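Local atomic coordinates of tRNA (adenine(9)-N1)-methyltransferase (Sulfolobus acidocaldarius, PDB entry 5A7Z), a protein that catalyses the S-adenosyl-L-methionine-dependent methylation of N1 of adenosine 9 in tRNA, giving N(1)-methyladenosine. Residues Y107-I112 with H194-I199; N174-D179 with S223-K228; A186-L191 with D256-E261. All blocks are in the same frame, centred on the assembly; numbering follows the deposited sequence.

Contact 1: residues Y107-I112 with H194-I199; sequences YPKMVI and HNVFVI
The ring of Tyr107 and the side-chain amide of Asn195 stack almost flat on each other, their planes 7° apart, at the entrance to two neighbouring parallel strands, 109-112 and 196-199, in the central sheet of the SPOUT methyltransferase domain. Asn195 ND2 sits 3.6 Å above the plane of the Tyr107 ring, over its centre. The amide is placed there by a first torsion that sets Asn195 CG between its backbone N and carbonyl carbon (chi1 63°). Beyond the stack, Asn195 OD1 accepts from Asn174 N and its ND2 is bonded to Glu172 O, while Tyr107 OH bonds to Asp173, which also forms a salt bridge with Lys109 NZ. Four backbone bonds, from Lys109 N to Asn195 O through Ile199 N to Val111 O, fix the parallel register. On the face carrying Lys109 and Val111, Val196 splits its methyls: CG2 meets Tyr107 CE1 at the ring edge (3.9 Å), and CG1 reaches Val111 CG2 (4.1 Å). On the other face, packed against helices 122-142 and 242-255, Ile112 CD1 meets Ile199 CD1 at 4.1 Å. There too the bent chain of selenomethionine Met110 runs beside Phe197 in an oblique Met-aromatic contact, SE of Met110 lying 5.0 Å from the centroid of the Phe197 ring. Met110 CE, the end of that chain, comes to 3.6 Å from Phe197 CD1.

Contact 2: residues N174-D179 with S223-K228; sequences NPVILD and SFPRVK
Ile177 and Arg226 pair as parallel neighbours, 4.7 Å apart from CA to CA, and the short strands 175-178 and 226-228 run at 48° to each other. Ile177 bonds both ways, its N to Pro225 O and its O to Val227 N; Asp179 N then donates to Val227 O. Ahead of the paired residues, Pro175 sets CG over one face of the Phe224 ring in a CH-pi contact, 4.1 Å from the ring centroid and offset toward the rim, and Phe224 CB packs on Ile177 CG1. This pair lies in the parallel part of the SPOUT-domain sheet, with strand 196-202 beyond 175-178 and strand 184-185 beyond 226-228. On the face shared by Ile177 and Arg226, Ile177 CG2 lies 3.5 Å above the guanidinium plane of Arg226, toward its rim. The Arg226 chain, bent at chi2 (-141°) and chi3, brings NH1 to 2.9 Å from Asp179 OD2 in a salt bridge; the two planes stand 85° apart, and NH1 meets the carboxylate from above its plane. Asp179 OD2 is also paired with Arg207, and Arg226 NH2 with Asp210. A leucine in place of Arg226 would probably cost Asp179 OD2 this salt bridge and leave Asp210 without its guanidinium partner. On the face of Leu178, its CD2 approaches Val227 CG1 at 4.3 Å.

Contact 3: residues A186-L191 with D256-E261; sequences ATDQIL and DQSLEE
Asp188 and Leu259 bring their backbones to 5.7 Å from CA to CA, where the first turns of helices 188-192 and 259-265 meet. In this part of the SPOUT domain a side chain from one helix start accepts from a first-turn N-H of another: Asp188 OD1 takes the bond from Leu259 N, and Ser258 holds the N-cap position of the C-terminal helix. Leu259 N lies 2.8 Å from Asp188 OD1. The N-H comes to the syn side of the carboxylate, and the bond is bent (143° at the hydrogen). Asp188 CG is turned anti to its carbonyl carbon (chi1 -78°), which carries the carboxylate across to the other helix. A negative charge at this helix start is likely to be steadied by the helix dipole, and Arg192 adds a long, weak ion pair to the same OD1. Next to the bond, the buried Leu259 side chain points toward segment 186-191. Its CD1 approaches Leu191 CD1 at 4.4 Å, and helix 242-255 covers Leu259 further through Ile248. Helix 188-192 has a cap of its own, since Thr187 at its N-cap accepts from Ile190 N at OG1, 3.0 Å away. On the Ala186 side, Leu259 CD2 touches Ala186 CB at 4.0 Å. The same CD2 of Leu259 also lies 3.5 Å from Ala186 O.

From the N terminus, strand 109-113 comes first; contact 1 closes the long loop from it to strand 196-202. Within that loop the chain lays down 175-178, which waits for 226-228 to close contact 2, and then helix 188-192, which waits for segment 256-261 near the C terminus to close contact 3. Every pair of contacts therefore crosses, and none nests. Contacts 1 and 2 belong to one sheet, where strands 196-202 and 175-178 are neighbours. Contact 3 joins helix 259-265 to helix 188-192, and segment 186-191 in turn meets the sheet: Ala186 N is probably bonded to Lys228 O of contact 2, and Leu191 O packs against Phe197 CZ of contact 1.

Contact 1: residues Y107-I112 with H194-I199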
loop_
_atom_site.group_PDB
_atom_site.type_symbol
_atom_site.label_atom_id
_atom_site.label_comp_id
_atom_site.label_asym_id
_atom_site.label_seq_id
_atom_site.Cartn_x
_atom_site.Cartn_y
_atom_site.Cartn_z
ATOM N N TYR A 107 0.400 -9.293 -3.293
ATOM C CA TYR A 107 1.444 -8.781 -2.455
ATOM C C TYR A 107 1.837 -7.411 -2.942
ATOM O O TYR A 107 1.659 -7.090 -4.125
ATOM C CB TYR A 107 2.657 -9.746 -2.487
ATOM C CG TYR A 107 2.346 -11.104 -1.860
ATOM C CD1 TYR A 107 2.069 -11.209 -0.503
ATOM C CD2 TYR A 107 2.262 -12.252 -2.630
ATOM C CE1 TYR A 107 1.744 -12.409 0.065
ATOM C CE2 TYR A 107 1.939 -13.471 -2.064
ATOM C CZ TYR A 107 1.676 -13.542 -0.711
ATOM O OH TYR A 107 1.366 -14.757 -0.117
ATOM N N PRO A 108 2.404 -6.593 -2.045
ATOM C CA PRO A 108 2.601 -6.967 -0.663
ATOM C C PRO A 108 1.342 -6.775 0.177
ATOM O O PRO A 108 0.403 -6.105 -0.258
ATOM C CB PRO A 108 3.699 -6.006 -0.199
ATOM C CG PRO A 108 3.501 -4.786 -1.044
ATOM C CD PRO A 108 3.132 -5.352 -2.387
ATOM N N LYS A 109 1.341 -7.384 1.364
ATOM C CA LYS A 109 0.221 -7.304 2.300
ATOM C C LYS A 109 0.604 -6.494 3.488
ATOM O O LYS A 109 1.622 -6.746 4.101
ATOM C CB LYS A 109 -0.166 -8.685 2.779
ATOM C CG LYS A 109 -0.759 -9.537 1.699
ATOM C CD LYS A 109 -1.109 -10.889 2.255
ATOM C CE LYS A 109 -1.764 -11.757 1.200
ATOM N NZ LYS A 109 -1.612 -13.207 1.537
HETATM N N MSE A 110 -0.242 -5.543 3.832
HETATM C CA MSE A 110 -0.062 -4.716 4.994
HETATM C C MSE A 110 -1.160 -5.113 5.968
HETATM O O MSE A 110 -2.342 -5.006 5.662
HETATM C CB MSE A 110 -0.210 -3.238 4.568
HETATM C CG MSE A 110 0.588 -2.907 3.287
HETATM SE SE MSE A 110 2.538 -2.860 3.695
HETATM C CE MSE A 110 3.133 -3.867 2.152
ATOM N N VAL A 111 -0.771 -5.562 7.147
ATOM C CA VAL A 111 -1.716 -6.138 8.106
ATOM C C VAL A 111 -1.703 -5.300 9.340
ATOM O O VAL A 111 -0.629 -5.076 9.931
ATOM C CB VAL A 111 -1.310 -7.571 8.449
ATOM C CG1 VAL A 111 -2.206 -8.140 9.510
ATOM C CG2 VAL A 111 -1.358 -8.437 7.191
ATOM N N ILE A 112 -2.852 -4.737 9.679
ATOM C CA ILE A 112 -3.011 -4.040 10.952
ATOM C C ILE A 112 -3.625 -5.000 11.959
ATOM O O ILE A 112 -4.772 -5.460 11.792
ATOM C CB ILE A 112 -3.912 -2.793 10.837
ATOM C CG1 ILE A 112 -3.477 -1.915 9.644
ATOM C CG2 ILE A 112 -3.881 -1.986 12.137
ATOM C CD1 ILE A 112 -2.016 -1.589 9.659
ATOM N N HIS A 194 10.714 -8.995 2.154
ATOM C CA HIS A 194 9.540 -9.565 2.777
ATOM C C HIS A 194 8.292 -9.133 2.066
ATOM O O HIS A 194 8.289 -8.135 1.430
ATOM C CB HIS A 194 9.491 -9.221 4.234
ATOM C CG HIS A 194 10.386 -10.059 5.066
ATOM N ND1 HIS A 194 11.715 -9.777 5.231
ATOM C CD2 HIS A 194 10.149 -11.181 5.774
ATOM C CE1 HIS A 194 12.262 -10.685 6.011
ATOM N NE2 HIS A 194 11.333 -11.551 6.351
ATOM N N ASN A 195 7.231 -9.902 2.148
ATOM C CA ASN A 195 6.031 -9.551 1.375
ATOM C C ASN A 195 4.768 -9.317 2.213
ATOM O O ASN A 195 3.700 -9.055 1.663
ATOM C CB ASN A 195 5.772 -10.564 0.266
ATOM C CG ASN A 195 5.498 -11.937 0.787
ATOM O OD1 ASN A 195 5.376 -12.141 1.978
ATOM N ND2 ASN A 195 5.367 -12.896 -0.116
ATOM N N VAL A 196 4.890 -9.469 3.527
ATOM C CA VAL A 196 3.762 -9.263 4.463
ATOM C C VAL A 196 4.282 -8.512 5.700
ATOM O O VAL A 196 5.280 -8.903 6.285
ATOM C CB VAL A 196 3.128 -10.593 4.895
ATOM C CG1 VAL A 196 2.019 -10.355 5.916
ATOM C CG2 VAL A 196 2.604 -11.351 3.696
ATOM N N PHE A 197 3.608 -7.424 6.064
ATOM C CA PHE A 197 4.053 -6.532 7.165
ATOM C C PHE A 197 2.981 -6.357 8.202
ATOM O O PHE A 197 1.881 -5.944 7.886
ATOM C CB PHE A 197 4.492 -5.175 6.601
ATOM C CG PHE A 197 5.561 -5.308 5.590
ATOM C CD1 PHE A 197 5.255 -5.727 4.319
ATOM C CD2 PHE A 197 6.885 -5.218 5.960
ATOM C CE1 PHE A 197 6.251 -5.966 3.395
ATOM C CE2 PHE A 197 7.891 -5.431 5.033
ATOM C CZ PHE A 197 7.573 -5.812 3.754
ATOM N N VAL A 198 3.302 -6.732 9.444
ATOM C CA VAL A 198 2.354 -6.735 10.535
ATOM C C VAL A 198 2.681 -5.596 11.503
ATOM O O VAL A 198 3.794 -5.522 12.047
ATOM C CB VAL A 198 2.364 -8.082 11.292
ATOM C CG1 VAL A 198 1.346 -8.064 12.425
ATOM C CG2 VAL A 198 2.053 -9.245 10.350
ATOM N N ILE A 199 1.686 -4.720 11.685
ATOM C CA ILE A 199 1.726 -3.592 12.615
ATOM C C ILE A 199 0.566 -3.711 13.607
ATOM O O ILE A 199 -0.608 -3.650 13.232
ATOM C CB ILE A 199 1.636 -2.231 11.860
ATOM C CG1 ILE A 199 2.390 -2.316 10.526
ATOM C CG2 ILE A 199 2.242 -1.115 12.718
ATOM C CD1 ILE A 199 2.047 -1.233 9.513
#

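Contact 2: residues N174-D179 with S223-K228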
loop_
_atom_site.group_PDB
_atom_site.type_symbol
_atom_site.label_atom_id
_atom_site.label_comp_id
_atom_site.label_asym_id
_atom_site.label_seq_id
_atom_site.Cartn_x
_atom_site.Cartn_y
_atom_site.Cartn_z
ATOM N N ASN A 174 5.435 -14.181 3.663
ATOM C CA ASN A 174 6.721 -14.157 4.324
ATOM C C ASN A 174 6.816 -12.941 5.233
ATOM O O ASN A 174 7.413 -11.932 4.857
ATOM C CB ASN A 174 7.803 -14.137 3.277
ATOM C CG ASN A 174 9.165 -14.034 3.865
ATOM O OD1 ASN A 174 9.380 -14.288 5.039
ATOM N ND2 ASN A 174 10.094 -13.600 3.060
ATOM N N PRO A 175 6.194 -13.030 6.432
ATOM C CA PRO A 175 5.830 -11.871 7.232
ATOM C C PRO A 175 6.955 -11.373 8.074
ATOM O O PRO A 175 7.829 -12.144 8.468
ATOM C CB PRO A 175 4.717 -12.396 8.145
ATOM C CG PRO A 175 4.437 -13.793 7.694
ATOM C CD PRO A 175 5.690 -14.258 7.038
ATOM N N VAL A 176 6.949 -10.079 8.339
ATOM C CA VAL A 176 7.760 -9.534 9.400
ATOM C C VAL A 176 6.860 -8.689 10.297
ATOM O O VAL A 176 5.802 -8.244 9.862
ATOM C CB VAL A 176 8.894 -8.718 8.821
ATOM C CG1 VAL A 176 8.365 -7.438 8.211
ATOM C CG2 VAL A 176 9.930 -8.425 9.880
ATOM N N ILE A 177 7.237 -8.547 11.565
ATOM C CA ILE A 177 6.447 -7.823 12.539
ATOM C C ILE A 177 7.180 -6.526 12.850
ATOM O O ILE A 177 8.353 -6.535 13.212
ATOM C CB ILE A 177 6.305 -8.600 13.873
ATOM C CG1 ILE A 177 5.925 -10.071 13.653
ATOM C CG2 ILE A 177 5.316 -7.920 14.794
ATOM C CD1 ILE A 177 4.670 -10.316 12.850
ATOM N N LEU A 178 6.470 -5.417 12.751
ATOM C CA LEU A 178 7.053 -4.139 13.062
ATOM C C LEU A 178 6.903 -3.861 14.529
ATOM O O LEU A 178 5.818 -3.873 15.054
ATOM C CB LEU A 178 6.433 -3.048 12.185
ATOM C CG LEU A 178 6.968 -3.305 10.763
ATOM C CD1 LEU A 178 5.928 -3.113 9.704
ATOM C CD2 LEU A 178 8.213 -2.472 10.495
ATOM N N ASP A 179 8.033 -3.664 15.185
ATOM C CA ASP A 179 8.104 -3.658 16.633
ATOM C C ASP A 179 9.256 -2.746 17.067
ATOM O O ASP A 179 10.420 -3.075 16.834
ATOM C CB ASP A 179 8.347 -5.085 17.136
ATOM C CG ASP A 179 8.239 -5.212 18.665
ATOM O OD1 ASP A 179 8.053 -4.197 19.351
ATOM O OD2 ASP A 179 8.340 -6.352 19.169
ATOM N N SER A 223 7.530 -18.486 14.348
ATOM C CA SER A 223 8.200 -17.331 14.886
ATOM C C SER A 223 8.556 -16.417 13.725
ATOM O O SER A 223 9.287 -16.801 12.818
ATOM C CB SER A 223 9.462 -17.729 15.619
ATOM O OG SER A 223 9.810 -16.712 16.543
ATOM N N PHE A 224 8.006 -15.215 13.733
ATOM C CA PHE A 224 8.274 -14.265 12.690
ATOM C C PHE A 224 9.239 -13.212 13.197
ATOM O O PHE A 224 9.204 -12.861 14.345
ATOM C CB PHE A 224 6.959 -13.637 12.242
ATOM C CG PHE A 224 5.962 -14.641 11.744
ATOM C CD1 PHE A 224 6.286 -15.482 10.693
ATOM C CD2 PHE A 224 4.715 -14.776 12.350
ATOM C CE1 PHE A 224 5.383 -16.422 10.225
ATOM C CE2 PHE A 224 3.799 -15.714 11.875
ATOM C CZ PHE A 224 4.137 -16.534 10.808
ATOM N N PRO A 225 10.097 -12.700 12.314
ATOM C CA PRO A 225 11.095 -11.734 12.740
ATOM C C PRO A 225 10.455 -10.454 13.188
ATOM O O PRO A 225 9.403 -10.088 12.687
ATOM C CB PRO A 225 11.947 -11.496 11.485
ATOM C CG PRO A 225 11.398 -12.377 10.406
ATOM C CD PRO A 225 10.395 -13.298 11.003
ATOM N N ARG A 226 11.088 -9.792 14.147
ATOM C CA ARG A 226 10.566 -8.588 14.739
ATOM C C ARG A 226 11.538 -7.469 14.457
ATOM O O ARG A 226 12.668 -7.490 14.958
ATOM C CB ARG A 226 10.448 -8.737 16.254
ATOM C CG ARG A 226 9.509 -9.821 16.736
ATOM C CD ARG A 226 8.720 -9.380 17.968
ATOM N NE ARG A 226 7.399 -9.989 17.941
ATOM C CZ ARG A 226 6.245 -9.353 18.075
ATOM N NH1 ARG A 226 6.183 -8.040 18.303
ATOM N NH2 ARG A 226 5.127 -10.060 17.989
ATOM N N VAL A 227 11.058 -6.439 13.772
ATOM C CA VAL A 227 11.920 -5.517 13.086
ATOM C C VAL A 227 11.671 -4.109 13.617
ATOM O O VAL A 227 10.538 -3.636 13.636
ATOM C CB VAL A 227 11.681 -5.627 11.578
ATOM C CG1 VAL A 227 12.069 -4.361 10.846
ATOM C CG2 VAL A 227 12.454 -6.816 11.039
ATOM N N LYS A 228 12.726 -3.479 14.140
ATOM C CA LYS A 228 12.625 -2.093 14.599
ATOM C C LYS A 228 13.175 -1.131 13.544
ATOM O O LYS A 228 14.260 -1.329 12.987
ATOM C CB LYS A 228 13.343 -1.883 15.937
ATOM C CG LYS A 228 14.743 -2.451 15.995
ATOM C CD LYS A 228 15.446 -2.056 17.277
ATOM C CE LYS A 228 16.675 -2.919 17.497
ATOM N NZ LYS A 228 17.421 -2.500 18.721
#

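Contact 3: residues A186-L191 with D256-E261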
loop_
_atom_site.group_PDB
_atom_site.type_symbol
_atom_site.label_atom_id
_atom_site.label_comp_id
_atom_site.label_asym_id
_atom_site.label_seq_id
_atom_site.Cartn_x
_atom_site.Cartn_y
_atom_site.Cartn_z
ATOM N N ALA A 186 15.587 -2.628 10.963
ATOM C CA ALA A 186 15.125 -2.641 9.593
ATOM C C ALA A 186 16.188 -2.044 8.663
ATOM O O ALA A 186 16.785 -1.016 8.958
ATOM C CB ALA A 186 13.815 -1.886 9.464
ATOM N N THR A 187 16.413 -2.715 7.546
ATOM C CA THR A 187 17.208 -2.175 6.468
ATOM C C THR A 187 16.345 -2.158 5.222
ATOM O O THR A 187 15.251 -2.741 5.192
ATOM C CB THR A 187 18.403 -3.070 6.163
ATOM O OG1 THR A 187 17.922 -4.323 5.706
ATOM C CG2 THR A 187 19.267 -3.288 7.384
ATOM N N ASP A 188 16.847 -1.504 4.190
ATOM C CA ASP A 188 16.162 -1.441 2.911
ATOM C C ASP A 188 15.854 -2.849 2.420
ATOM O O ASP A 188 14.740 -3.141 1.988
ATOM C CB ASP A 188 17.010 -0.662 1.874
ATOM C CG ASP A 188 16.932 0.871 2.072
ATOM O OD1 ASP A 188 15.863 1.446 1.765
ATOM O OD2 ASP A 188 17.930 1.499 2.541
ATOM N N GLN A 189 16.827 -3.738 2.523
ATOM C CA GLN A 189 16.676 -5.037 1.912
ATOM C C GLN A 189 15.798 -5.946 2.759
ATOM O O GLN A 189 14.977 -6.692 2.210
ATOM C CB GLN A 189 18.044 -5.665 1.597
ATOM C CG GLN A 189 18.825 -4.934 0.477
ATOM C CD GLN A 189 17.955 -4.533 -0.732
ATOM O OE1 GLN A 189 17.590 -3.349 -0.905
ATOM N NE2 GLN A 189 17.609 -5.517 -1.565
ATOM N N ILE A 190 15.892 -5.841 4.081
ATOM C CA ILE A 190 14.965 -6.605 4.921
ATOM C C ILE A 190 13.539 -6.371 4.437
ATOM O O ILE A 190 12.760 -7.305 4.270
ATOM C CB ILE A 190 15.014 -6.205 6.386
ATOM C CG1 ILE A 190 16.368 -6.565 7.013
ATOM C CG2 ILE A 190 13.882 -6.900 7.147
ATOM C CD1 ILE A 190 16.749 -8.011 6.879
ATOM N N LEU A 191 13.213 -5.108 4.188
ATOM C CA LEU A 191 11.876 -4.746 3.754
ATOM C C LEU A 191 11.535 -5.230 2.363
ATOM O O LEU A 191 10.437 -5.720 2.145
ATOM C CB LEU A 191 11.675 -3.247 3.828
ATOM C CG LEU A 191 11.875 -2.635 5.210
ATOM C CD1 LEU A 191 11.522 -1.166 5.151
ATOM C CD2 LEU A 191 11.047 -3.367 6.266
ATOM N N ASP A 256 10.795 2.712 -4.420
ATOM C CA ASP A 256 12.233 2.501 -4.346
ATOM C C ASP A 256 12.932 3.607 -3.574
ATOM O O ASP A 256 14.028 3.996 -3.910
ATOM C CB ASP A 256 12.831 2.368 -5.750
ATOM C CG ASP A 256 12.404 1.092 -6.434
ATOM O OD1 ASP A 256 12.511 0.027 -5.783
ATOM O OD2 ASP A 256 11.921 1.157 -7.596
ATOM N N GLN A 257 12.300 4.091 -2.524
ATOM C CA GLN A 257 12.911 5.071 -1.730
ATOM C C GLN A 257 13.814 4.419 -0.721
ATOM O O GLN A 257 13.606 3.281 -0.284
ATOM C CB GLN A 257 11.877 5.919 -1.032
ATOM C CG GLN A 257 12.021 7.383 -1.343
ATOM C CD GLN A 257 11.209 8.270 -0.437
ATOM O OE1 GLN A 257 10.244 7.835 0.176
ATOM N NE2 GLN A 257 11.612 9.536 -0.336
ATOM N N SER A 258 14.867 5.145 -0.402
ATOM C CA SER A 258 15.695 4.872 0.752
ATOM C C SER A 258 14.837 4.864 2.052
ATOM O O SER A 258 13.954 5.724 2.251
ATOM C CB SER A 258 16.765 5.966 0.807
ATOM O OG SER A 258 17.596 5.801 1.886
ATOM N N LEU A 259 15.101 3.903 2.924
ATOM C CA LEU A 259 14.494 3.876 4.247
ATOM C C LEU A 259 14.751 5.186 4.967
ATOM O O LEU A 259 13.822 5.836 5.451
ATOM C CB LEU A 259 15.072 2.719 5.064
ATOM C CG LEU A 259 14.493 2.548 6.474
ATOM C CD1 LEU A 259 12.994 2.775 6.489
ATOM C CD2 LEU A 259 14.820 1.170 7.029
ATOM N N GLU A 260 16.007 5.616 4.966
ATOM C CA GLU A 260 16.379 6.906 5.534
ATOM C C GLU A 260 15.529 8.061 4.995
ATOM O O GLU A 260 15.062 8.900 5.765
ATOM C CB GLU A 260 17.863 7.189 5.290
ATOM C CG GLU A 260 18.358 8.484 5.912
ATOM C CD GLU A 260 19.841 8.708 5.691
ATOM O OE1 GLU A 260 20.476 7.868 5.017
ATOM O OE2 GLU A 260 20.372 9.722 6.190
ATOM N N GLU A 261 15.333 8.111 3.678
ATOM C CA GLU A 261 14.598 9.218 3.068
ATOM C C GLU A 261 13.112 9.046 3.226
ATOM O O GLU A 261 12.368 10.026 3.236
ATOM C CB GLU A 261 14.924 9.327 1.575
ATOM C CG GLU A 261 16.392 9.627 1.283
ATOM C CD GLU A 261 16.726 11.128 1.299
ATOM O OE1 GLU A 261 16.620 11.788 2.383
ATOM O OE2 GLU A 261 17.126 11.639 0.220
#